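Local coordinates for protein 3-oxo-tetronate kinase (Haemophilus influenzae, PDB 1YZY) that catalyses the ATP-dependent phosphorylation of 3-oxo-tetronate, a four-carbon acid sugar, to 3-oxo-tetronate 4-phosphate, at residues V249-N260 with A303-P312; I287-L298 with T334-Y345. All coordinates share one frame; numbering follows the deposited sequence.

Contact 1 of 2, residues V249-N260 with A303-P312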
loop_
_atom_site.group_PDB
_atom_site.type_symbol
_atom_site.label_atom_id
_atom_site.label_comp_id
_atom_site.label_asym_id
_atom_site.label_seq_id
_atom_site.Cartn_x
_atom_site.Cartn_y
_atom_site.Cartn_z
ATOM N N VAL A 249 9.252 -21.139 -1.283
ATOM C CA VAL A 249 8.156 -21.775 -2.007
ATOM C C VAL A 249 7.315 -20.738 -2.762
ATOM O O VAL A 249 7.131 -19.608 -2.300
ATOM C CB VAL A 249 7.248 -22.624 -1.056
ATOM C CG1 VAL A 249 6.501 -21.733 -0.072
ATOM C CG2 VAL A 249 6.278 -23.474 -1.859
ATOM N N VAL A 250 6.875 -21.115 -3.956
ATOM C CA VAL A 250 6.046 -20.264 -4.798
ATOM C C VAL A 250 4.652 -20.876 -4.835
ATOM O O VAL A 250 4.495 -22.052 -5.173
ATOM C CB VAL A 250 6.598 -20.186 -6.261
ATOM C CG1 VAL A 250 5.640 -19.425 -7.158
ATOM C CG2 VAL A 250 7.964 -19.519 -6.287
ATOM N N LEU A 251 3.651 -20.090 -4.450
ATOM C CA LEU A 251 2.260 -20.539 -4.453
ATOM C C LEU A 251 1.467 -19.593 -5.362
ATOM O O LEU A 251 1.128 -18.481 -4.968
ATOM C CB LEU A 251 1.711 -20.551 -3.018
ATOM C CG LEU A 251 2.492 -21.409 -2.001
ATOM C CD1 LEU A 251 2.028 -21.148 -0.598
ATOM C CD2 LEU A 251 2.384 -22.889 -2.326
ATOM N N SER A 252 1.175 -20.059 -6.575
ATOM C CA SER A 252 0.473 -19.281 -7.602
ATOM C C SER A 252 -0.982 -19.685 -7.839
ATOM O O SER A 252 -1.259 -20.811 -8.241
ATOM C CB SER A 252 1.235 -19.425 -8.921
ATOM O OG SER A 252 0.989 -18.345 -9.797
ATOM N N GLY A 253 -1.907 -18.753 -7.638
ATOM C CA GLY A 253 -3.310 -19.060 -7.849
ATOM C C GLY A 253 -4.041 -18.208 -8.874
ATOM O O GLY A 253 -5.145 -18.565 -9.296
ATOM N N SER A 254 -3.453 -17.078 -9.259
ATOM C CA SER A 254 -4.065 -16.162 -10.224
ATOM C C SER A 254 -4.123 -16.698 -11.647
ATOM O O SER A 254 -3.204 -17.355 -12.111
ATOM C CB SER A 254 -3.327 -14.816 -10.228
ATOM O OG SER A 254 -4.035 -13.834 -10.977
ATOM N N CYS A 255 -5.212 -16.399 -12.342
ATOM C CA CYS A 255 -5.372 -16.836 -13.720
ATOM C C CYS A 255 -5.421 -15.654 -14.682
ATOM O O CYS A 255 -6.131 -15.685 -15.693
ATOM C CB CYS A 255 -6.621 -17.691 -13.855
ATOM S SG CYS A 255 -6.555 -19.182 -12.856
ATOM N N SER A 256 -4.711 -14.590 -14.323
ATOM C CA SER A 256 -4.634 -13.397 -15.152
ATOM C C SER A 256 -3.618 -13.605 -16.267
ATOM O O SER A 256 -2.734 -14.454 -16.166
ATOM C CB SER A 256 -4.262 -12.174 -14.313
ATOM O OG SER A 256 -5.419 -11.615 -13.703
ATOM N N VAL A 257 -3.773 -12.848 -17.345
ATOM C CA VAL A 257 -2.880 -12.946 -18.489
ATOM C C VAL A 257 -1.398 -12.894 -18.117
ATOM O O VAL A 257 -0.603 -13.691 -18.628
ATOM C CB VAL A 257 -3.185 -11.843 -19.533
ATOM C CG1 VAL A 257 -4.519 -12.120 -20.198
ATOM C CG2 VAL A 257 -3.205 -10.463 -18.861
ATOM N N MET A 258 -1.035 -11.953 -17.244
ATOM C CA MET A 258 0.354 -11.795 -16.819
ATOM C C MET A 258 0.867 -12.958 -15.972
ATOM O O MET A 258 2.003 -13.407 -16.150
ATOM C CB MET A 258 0.547 -10.470 -16.076
ATOM C CG MET A 258 1.970 -10.239 -15.596
ATOM S SD MET A 258 3.194 -10.719 -16.833
ATOM C CE MET A 258 3.139 -9.330 -17.928
ATOM N N THR A 259 0.025 -13.457 -15.073
ATOM C CA THR A 259 0.411 -14.568 -14.212
ATOM C C THR A 259 0.600 -15.860 -15.013
ATOM O O THR A 259 1.548 -16.614 -14.777
ATOM C CB THR A 259 -0.617 -14.792 -13.082
ATOM O OG1 THR A 259 -0.755 -13.589 -12.315
ATOM C CG2 THR A 259 -0.159 -15.917 -12.157
ATOM N N ASN A 260 -0.294 -16.107 -15.965
ATOM C CA ASN A 260 -0.212 -17.297 -16.793
ATOM C C ASN A 260 1.109 -17.359 -17.532
ATOM O O ASN A 260 1.651 -18.441 -17.754
ATOM C CB ASN A 260 -1.355 -17.337 -17.792
ATOM C CG ASN A 260 -2.408 -18.338 -17.413
ATOM O OD1 ASN A 260 -2.314 -19.519 -17.755
ATOM N ND2 ASN A 260 -3.429 -17.878 -16.706
ATOM N N ALA A 303 13.127 -22.374 -6.112
ATOM C CA ALA A 303 12.041 -22.850 -5.263
ATOM C C ALA A 303 10.948 -23.586 -6.032
ATOM O O ALA A 303 10.613 -23.225 -7.164
ATOM C CB ALA A 303 11.447 -21.697 -4.502
ATOM N N PRO A 304 10.399 -24.659 -5.436
ATOM C CA PRO A 304 9.343 -25.429 -6.094
ATOM C C PRO A 304 8.033 -24.634 -6.145
ATOM O O PRO A 304 7.714 -23.877 -5.234
ATOM C CB PRO A 304 9.241 -26.671 -5.213
ATOM C CG PRO A 304 9.539 -26.143 -3.869
ATOM C CD PRO A 304 10.727 -25.240 -4.123
ATOM N N MET A 305 7.266 -24.824 -7.205
ATOM C CA MET A 305 6.019 -24.096 -7.353
ATOM C C MET A 305 4.784 -24.983 -7.537
ATOM O O MET A 305 4.678 -25.852 -8.409
ATOM C CB MET A 305 6.098 -23.191 -8.593
ATOM C CG MET A 305 4.743 -22.702 -9.108
ATOM S SD MET A 305 4.849 -21.538 -10.471
ATOM C CE MET A 305 5.285 -22.597 -11.857
ATOM N N VAL A 306 3.828 -24.714 -6.650
ATOM C CA VAL A 306 2.493 -25.292 -6.579
ATOM C C VAL A 306 1.570 -24.213 -7.140
ATOM O O VAL A 306 1.464 -23.130 -6.562
ATOM C CB VAL A 306 2.017 -25.665 -5.169
ATOM C CG1 VAL A 306 0.719 -26.430 -5.265
ATOM C CG2 VAL A 306 3.058 -26.492 -4.454
ATOM N N TYR A 307 0.887 -24.506 -8.240
ATOM C CA TYR A 307 0.037 -23.501 -8.862
ATOM C C TYR A 307 -1.347 -23.922 -9.325
ATOM O O TYR A 307 -1.552 -25.044 -9.783
ATOM C CB TYR A 307 0.777 -22.876 -10.051
ATOM C CG TYR A 307 1.071 -23.840 -11.184
ATOM C CD1 TYR A 307 0.307 -23.827 -12.352
ATOM C CD2 TYR A 307 2.107 -24.778 -11.081
ATOM C CE1 TYR A 307 0.561 -24.723 -13.381
ATOM C CE2 TYR A 307 2.369 -25.671 -12.101
ATOM C CZ TYR A 307 1.593 -25.642 -13.247
ATOM O OH TYR A 307 1.831 -26.552 -14.250
ATOM N N ALA A 308 -2.285 -22.989 -9.227
ATOM C CA ALA A 308 -3.656 -23.199 -9.673
ATOM C C ALA A 308 -3.818 -22.455 -11.004
ATOM O O ALA A 308 -4.749 -22.707 -11.767
ATOM C CB ALA A 308 -4.636 -22.659 -8.636
ATOM N N THR A 309 -2.871 -21.565 -11.278
ATOM C CA THR A 309 -2.850 -20.749 -12.486
ATOM C C THR A 309 -3.086 -21.476 -13.813
ATOM O O THR A 309 -2.257 -22.280 -14.253
ATOM C CB THR A 309 -1.519 -20.013 -12.586
ATOM O OG1 THR A 309 -1.335 -19.222 -11.408
ATOM C CG2 THR A 309 -1.473 -19.128 -13.826
ATOM N N VAL A 310 -4.218 -21.175 -14.445
ATOM C CA VAL A 310 -4.587 -21.734 -15.746
ATOM C C VAL A 310 -5.149 -20.596 -16.596
ATOM O O VAL A 310 -5.664 -19.610 -16.057
ATOM C CB VAL A 310 -5.660 -22.857 -15.648
ATOM C CG1 VAL A 310 -5.052 -24.124 -15.104
ATOM C CG2 VAL A 310 -6.837 -22.409 -14.797
ATOM N N PRO A 311 -5.073 -20.723 -17.936
ATOM C CA PRO A 311 -5.584 -19.684 -18.838
ATOM C C PRO A 311 -7.001 -19.261 -18.454
ATOM O O PRO A 311 -7.804 -20.094 -18.020
ATOM C CB PRO A 311 -5.562 -20.384 -20.198
ATOM C CG PRO A 311 -4.378 -21.276 -20.088
ATOM C CD PRO A 311 -4.540 -21.864 -18.705
ATOM N N PRO A 312 -7.315 -17.957 -18.586
ATOM C CA PRO A 312 -8.647 -17.441 -18.249
ATOM C C PRO A 312 -9.760 -18.206 -18.970
ATOM O O PRO A 312 -10.924 -18.149 -18.570
ATOM C CB PRO A 312 -8.570 -15.972 -18.678
ATOM C CG PRO A 312 -7.451 -15.945 -19.683
ATOM C CD PRO A 312 -6.450 -16.872 -19.074
#

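Contact 2 of 2, residues I287-L298 with T334-Y345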
loop_
_atom_site.group_PDB
_atom_site.type_symbol
_atom_site.label_atom_id
_atom_site.label_comp_id
_atom_site.label_asym_id
_atom_site.label_seq_id
_atom_site.Cartn_x
_atom_site.Cartn_y
_atom_site.Cartn_z
ATOM N N ILE A 287 -3.479 -32.339 0.551
ATOM C CA ILE A 287 -2.612 -31.395 1.228
ATOM C C ILE A 287 -1.344 -32.095 1.709
ATOM O O ILE A 287 -0.259 -31.515 1.675
ATOM C CB ILE A 287 -3.366 -30.703 2.386
ATOM C CG1 ILE A 287 -4.491 -29.833 1.800
ATOM C CG2 ILE A 287 -2.408 -29.873 3.241
ATOM C CD1 ILE A 287 -5.459 -29.278 2.815
ATOM N N GLU A 288 -1.477 -33.344 2.144
ATOM C CA GLU A 288 -0.318 -34.096 2.614
ATOM C C GLU A 288 0.597 -34.462 1.455
ATOM O O GLU A 288 1.813 -34.491 1.606
ATOM C CB GLU A 288 -0.745 -35.363 3.358
ATOM C CG GLU A 288 0.413 -36.107 4.052
ATOM C CD GLU A 288 1.034 -35.329 5.211
ATOM O OE1 GLU A 288 0.332 -34.497 5.832
ATOM O OE2 GLU A 288 2.226 -35.562 5.515
ATOM N N GLN A 289 0.007 -34.762 0.303
ATOM C CA GLN A 289 0.787 -35.117 -0.873
ATOM C C GLN A 289 1.606 -33.909 -1.336
ATOM O O GLN A 289 2.800 -34.030 -1.605
ATOM C CB GLN A 289 -0.127 -35.589 -2.005
ATOM C CG GLN A 289 0.629 -36.183 -3.183
ATOM C CD GLN A 289 -0.182 -36.197 -4.462
ATOM O OE1 GLN A 289 -1.411 -36.233 -4.434
ATOM N NE2 GLN A 289 0.507 -36.175 -5.598
ATOM N N LEU A 290 0.944 -32.761 -1.456
ATOM C CA LEU A 290 1.585 -31.518 -1.879
ATOM C C LEU A 290 2.697 -31.108 -0.921
ATOM O O LEU A 290 3.721 -30.575 -1.351
ATOM C CB LEU A 290 0.564 -30.380 -1.954
ATOM C CG LEU A 290 -0.586 -30.440 -2.955
ATOM C CD1 LEU A 290 -1.548 -29.320 -2.660
ATOM C CD2 LEU A 290 -0.061 -30.332 -4.366
ATOM N N TYR A 291 2.453 -31.278 0.377
ATOM C CA TYR A 291 3.433 -30.932 1.406
ATOM C C TYR A 291 4.714 -31.739 1.237
ATOM O O TYR A 291 5.819 -31.188 1.282
ATOM C CB TYR A 291 2.847 -31.184 2.801
ATOM C CG TYR A 291 3.862 -31.137 3.926
ATOM C CD1 TYR A 291 4.322 -29.920 4.430
ATOM C CD2 TYR A 291 4.349 -32.310 4.499
ATOM C CE1 TYR A 291 5.237 -29.877 5.479
ATOM C CE2 TYR A 291 5.267 -32.275 5.548
ATOM C CZ TYR A 291 5.701 -31.058 6.034
ATOM O OH TYR A 291 6.574 -31.019 7.095
ATOM N N GLN A 292 4.548 -33.051 1.094
ATOM C CA GLN A 292 5.675 -33.955 0.930
ATOM C C GLN A 292 6.440 -33.614 -0.335
ATOM O O GLN A 292 7.668 -33.565 -0.316
ATOM C CB GLN A 292 5.208 -35.419 0.905
ATOM C CG GLN A 292 4.548 -35.897 2.206
ATOM C CD GLN A 292 5.471 -35.849 3.429
ATOM O OE1 GLN A 292 6.692 -35.990 3.318
ATOM N NE2 GLN A 292 4.877 -35.674 4.609
ATOM N N TRP A 293 5.711 -33.370 -1.424
ATOM C CA TRP A 293 6.322 -33.013 -2.703
ATOM C C TRP A 293 7.161 -31.722 -2.584
ATOM O O TRP A 293 8.299 -31.669 -3.045
ATOM C CB TRP A 293 5.243 -32.868 -3.783
ATOM C CG TRP A 293 5.768 -32.480 -5.151
ATOM C CD1 TRP A 293 6.088 -33.323 -6.174
ATOM C CD2 TRP A 293 6.035 -31.154 -5.632
ATOM N NE1 TRP A 293 6.541 -32.611 -7.259
ATOM C CE2 TRP A 293 6.520 -31.277 -6.951
ATOM C CE3 TRP A 293 5.909 -29.873 -5.072
ATOM C CZ2 TRP A 293 6.886 -30.168 -7.722
ATOM C CZ3 TRP A 293 6.272 -28.768 -5.842
ATOM C CH2 TRP A 293 6.755 -28.927 -7.153
ATOM N N VAL A 294 6.600 -30.684 -1.974
ATOM C CA VAL A 294 7.321 -29.419 -1.805
ATOM C C VAL A 294 8.651 -29.590 -1.069
ATOM O O VAL A 294 9.693 -29.172 -1.564
ATOM C CB VAL A 294 6.472 -28.364 -1.031
ATOM C CG1 VAL A 294 7.326 -27.151 -0.673
ATOM C CG2 VAL A 294 5.280 -27.935 -1.861
ATOM N N ILE A 295 8.596 -30.154 0.136
ATOM C CA ILE A 295 9.790 -30.346 0.950
ATOM C C ILE A 295 10.839 -31.264 0.317
ATOM O O ILE A 295 12.027 -31.155 0.625
ATOM C CB ILE A 295 9.435 -30.836 2.374
ATOM C CG1 ILE A 295 8.807 -32.232 2.330
ATOM C CG2 ILE A 295 8.451 -29.873 3.029
ATOM C CD1 ILE A 295 8.608 -32.860 3.702
ATOM N N ALA A 296 10.402 -32.162 -0.559
ATOM C CA ALA A 296 11.310 -33.084 -1.235
ATOM C C ALA A 296 11.943 -32.439 -2.458
ATOM O O ALA A 296 12.803 -33.035 -3.119
ATOM C CB ALA A 296 10.575 -34.346 -1.633
ATOM N N ASN A 297 11.512 -31.220 -2.755
ATOM C CA ASN A 297 12.032 -30.472 -3.890
ATOM C C ASN A 297 12.502 -29.096 -3.439
ATOM O O ASN A 297 12.542 -28.157 -4.234
ATOM C CB ASN A 297 10.968 -30.333 -4.978
ATOM C CG ASN A 297 10.776 -31.607 -5.774
ATOM O OD1 ASN A 297 11.694 -32.071 -6.452
ATOM N ND2 ASN A 297 9.570 -32.161 -5.729
ATOM N N LEU A 298 12.851 -28.981 -2.160
ATOM C CA LEU A 298 13.326 -27.720 -1.595
ATOM C C LEU A 298 14.817 -27.494 -1.812
ATOM O O LEU A 298 15.375 -26.497 -1.352
ATOM C CB LEU A 298 13.033 -27.653 -0.096
ATOM C CG LEU A 298 11.632 -27.256 0.354
ATOM C CD1 LEU A 298 11.605 -27.196 1.867
ATOM C CD2 LEU A 298 11.245 -25.905 -0.236
ATOM N N THR A 334 -6.569 -25.045 0.324
ATOM C CA THR A 334 -5.389 -25.865 0.072
ATOM C C THR A 334 -4.087 -25.089 0.266
ATOM O O THR A 334 -3.178 -25.566 0.949
ATOM C CB THR A 334 -5.419 -26.517 -1.341
ATOM O OG1 THR A 334 -6.524 -27.428 -1.437
ATOM C CG2 THR A 334 -4.136 -27.294 -1.594
ATOM N N PHE A 335 -3.983 -23.916 -0.357
ATOM C CA PHE A 335 -2.788 -23.086 -0.216
ATOM C C PHE A 335 -2.592 -22.702 1.244
ATOM O O PHE A 335 -1.479 -22.717 1.760
ATOM C CB PHE A 335 -2.902 -21.809 -1.060
ATOM C CG PHE A 335 -2.559 -21.995 -2.512
ATOM C CD1 PHE A 335 -1.326 -22.517 -2.891
ATOM C CD2 PHE A 335 -3.455 -21.604 -3.504
ATOM C CE1 PHE A 335 -0.987 -22.641 -4.237
ATOM C CE2 PHE A 335 -3.126 -21.726 -4.852
ATOM C CZ PHE A 335 -1.886 -22.245 -5.220
ATOM N N ALA A 336 -3.681 -22.335 1.900
ATOM C CA ALA A 336 -3.643 -21.936 3.293
ATOM C C ALA A 336 -3.143 -23.049 4.198
ATOM O O ALA A 336 -2.299 -22.815 5.065
ATOM C CB ALA A 336 -5.020 -21.488 3.740
ATOM N N LYS A 337 -3.689 -24.247 4.035
ATOM C CA LYS A 337 -3.266 -25.360 4.875
ATOM C C LYS A 337 -1.859 -25.862 4.552
ATOM O O LYS A 337 -1.156 -26.370 5.437
ATOM C CB LYS A 337 -4.302 -26.487 4.847
ATOM C CG LYS A 337 -5.516 -26.184 5.713
ATOM C CD LYS A 337 -6.561 -27.286 5.654
ATOM C CE LYS A 337 -7.802 -26.899 6.459
ATOM N NZ LYS A 337 -8.947 -27.834 6.256
ATOM N N LEU A 338 -1.448 -25.703 3.293
ATOM C CA LEU A 338 -0.121 -26.111 2.868
ATOM C C LEU A 338 0.892 -25.122 3.411
ATOM O O LEU A 338 1.934 -25.513 3.936
ATOM C CB LEU A 338 -0.045 -26.150 1.345
ATOM C CG LEU A 338 1.297 -26.455 0.664
ATOM C CD1 LEU A 338 1.859 -27.797 1.111
ATOM C CD2 LEU A 338 1.104 -26.437 -0.845
ATOM N N ALA A 339 0.581 -23.835 3.288
ATOM C CA ALA A 339 1.468 -22.778 3.760
ATOM C C ALA A 339 1.709 -22.882 5.254
ATOM O O ALA A 339 2.787 -22.539 5.741
ATOM C CB ALA A 339 0.896 -21.424 3.423
ATOM N N ALA A 340 0.682 -23.292 5.988
ATOM C CA ALA A 340 0.800 -23.447 7.435
ATOM C C ALA A 340 1.704 -24.627 7.784
ATOM O O ALA A 340 2.476 -24.561 8.742
ATOM C CB ALA A 340 -0.568 -23.630 8.057
ATOM N N LYS A 341 1.589 -25.709 7.017
ATOM C CA LYS A 341 2.406 -26.902 7.238
ATOM C C LYS A 341 3.860 -26.636 6.872
ATOM O O LYS A 341 4.769 -27.075 7.576
ATOM C CB LYS A 341 1.871 -28.091 6.431
ATOM C CG LYS A 341 0.473 -28.547 6.851
ATOM C CD LYS A 341 0.036 -29.822 6.139
ATOM C CE LYS A 341 0.249 -31.073 6.995
ATOM N NZ LYS A 341 1.682 -31.364 7.307
ATOM N N LEU A 342 4.071 -25.921 5.769
ATOM C CA LEU A 342 5.418 -25.591 5.311
ATOM C C LEU A 342 6.134 -24.681 6.297
ATOM O O LEU A 342 7.340 -24.816 6.494
ATOM C CB LEU A 342 5.383 -24.941 3.925
ATOM C CG LEU A 342 4.845 -25.787 2.772
ATOM C CD1 LEU A 342 4.690 -24.937 1.534
ATOM C CD2 LEU A 342 5.763 -26.970 2.505
ATOM N N LYS A 343 5.405 -23.749 6.907
ATOM C CA LYS A 343 6.022 -22.842 7.870
ATOM C C LYS A 343 6.453 -23.609 9.113
ATOM O O LYS A 343 7.508 -23.323 9.688
ATOM C CB LYS A 343 5.080 -21.703 8.269
ATOM C CG LYS A 343 5.802 -20.544 8.968
ATOM C CD LYS A 343 4.846 -19.564 9.620
ATOM C CE LYS A 343 4.331 -20.087 10.949
ATOM N NZ LYS A 343 3.325 -19.181 11.565
ATOM N N GLN A 344 5.608 -24.538 9.559
ATOM C CA GLN A 344 5.919 -25.360 10.727
ATOM C C GLN A 344 7.143 -26.228 10.427
ATOM O O GLN A 344 7.977 -26.471 11.303
ATOM C CB GLN A 344 4.716 -26.232 11.111
ATOM C CG GLN A 344 4.993 -27.277 12.206
ATOM C CD GLN A 344 5.503 -26.680 13.521
ATOM O OE1 GLN A 344 6.360 -27.264 14.190
ATOM N NE2 GLN A 344 4.959 -25.529 13.905
ATOM N N TYR A 345 7.250 -26.685 9.185
ATOM C CA TYR A 345 8.379 -27.504 8.759
ATOM C C TYR A 345 9.686 -26.701 8.737
ATOM O O TYR A 345 10.753 -27.229 9.058
ATOM C CB TYR A 345 8.098 -28.116 7.382
ATOM C CG TYR A 345 9.280 -28.828 6.776
ATOM C CD1 TYR A 345 9.677 -30.084 7.237
ATOM C CD2 TYR A 345 10.025 -28.233 5.764
ATOM C CE1 TYR A 345 10.796 -30.727 6.702
ATOM C CE2 TYR A 345 11.142 -28.864 5.224
ATOM C CZ TYR A 345 11.526 -30.107 5.696
ATOM O OH TYR A 345 12.644 -30.715 5.163
HETATM O O HOH W 1 2.913 -34.040 8.231
HETATM O O HOH W 2 4.908 -29.486 9.325
HETATM O O HOH W 3 13.660 -30.305 2.603
#

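Contact 1 of 2, residues V249-N260 with A303-P312
Val250, Leu251 and Ser252 pair in parallel with Met305, Val306 and Tyr307, a worked example of how neighbouring parallel strands in an alpha/beta nucleotide-binding domain carry loops beyond their C-terminal ends, one of them with the probable ATP-site residue Ser254. The strand segments run 4.8 Å apart at an angle of 11°. Backbone bonds form the first group: Val250 N donates to Pro304 O, Val306 N to Val250 O at 3.1 Å, Ser252 N to Val306 O, and Ala308 N to Ser252 O. On its other side, strand 248-252 bonds to strand 349-353, so it is an inner strand.

Apolar contacts lie on both faces. Val250 CB meets Met305 CB at 3.8 Å, on the face that also carries Ser252 and Tyr307 and packs on helix 257-266. On the other face Leu251 and Val306 run alongside each other with the same heading, and Leu251 CD2 touches Val306 CB.

Side-chain polar bonds take over where the strands end. Thr309 OG1 receives Ser252 OG at 3.0 Å and donates to Ser254 O at 2.7 Å, so one hydroxyl ties the strand end to the loop of Ser254. The Thr309 hydroxyl stands anti to its own carbonyl carbon (chi1 -57°), which turns it to the two serines. Cys255 SG accepts a nearly straight bond from Val310 N at 3.5 Å, a usual length for a sulfur acceptor.

In the first turn of helix 257-266, the Asn260 amide stands over the Val310-Pro311 peptide. Its ND2 gives a straight bond of 2.9 Å to Val310 O from above the carbonyl plane, 72° out of it, while Asn260 OD1 rests 3.0 Å from Pro311 N, a nitrogen with no hydrogen to share.

Contact 2 of 2, residues I287-L298 with T334-Y345
The Tyr291 ring is covered on one face by the ammonium group of Lys341: NZ lies 3.9 Å from the ring centroid and 6° off the normal, a nearly central cation-pi contact. Ile295 CG2 covers the opposite face, displaced toward the rim, and Gln292 NE2 and Tyr345 CB lie at the edge. Tyr345 in turn receives the edge of Tyr291 in an offset edge-to-face pair, with planes at 89° and centroids 6.0 Å apart. Ile295 CG2 sits over one face of Tyr345 as a CH-pi partner, 3.8 Å from its centroid, while Leu298 CD1 touches the ring edge. One methyl group thus serves both tyrosines.

The outer half of the Lys341 chain is kinked at its last two torsions, which folds NZ back over the ring. Its charge also faces Glu288, but that salt bridge is long, Glu288 OE1 to Lys341 NZ 3.7 Å, and a water joins Glu288 OE2 to Lys341 NZ. Another water links Tyr291 OH to Lys341 O.

The two helices cross at -45° with knobs-into-holes packing: Ile287 sits among Thr334, Lys337, Leu338 and Lys341, and Tyr291 among Leu338, Lys341, Leu342 and Tyr345. Both cover the same sheet face, where Leu338 lies on Leu251 and Val306, and Val294 and Leu342 lie on Val249. On this buried side Leu342 CD2 meets Val294 CG1 at 3.5 Å, the Val294 and Leu342 side chains lying roughly perpendicular. Leu290 CD1 and Thr334 CG2 are equally close, at 3.5 Å, tighter than usual for two methyl groups.

Contacts 1 and 2 are two layers of one alpha/beta domain, their segments alternating along the chain. Contact 1 is mostly buried and holds the sheet; contact 2 is partly exposed and lies on one face of that sheet, the two centres about 16 Å apart. The junction is packing without hydrogen bonds: the Phe335 ring of helix 324-345 lies against Leu251 and the carbonyl oxygens of Ser252 and Val306. Their chemistry differs accordingly. Contact 1 relies on direct hydrogen bonds, increasingly from side chains near the probable ATP site, whereas contact 2 has none across its helices and relies on methyl packing inside, giving way outward to aromatic, cationic and water-mediated contacts.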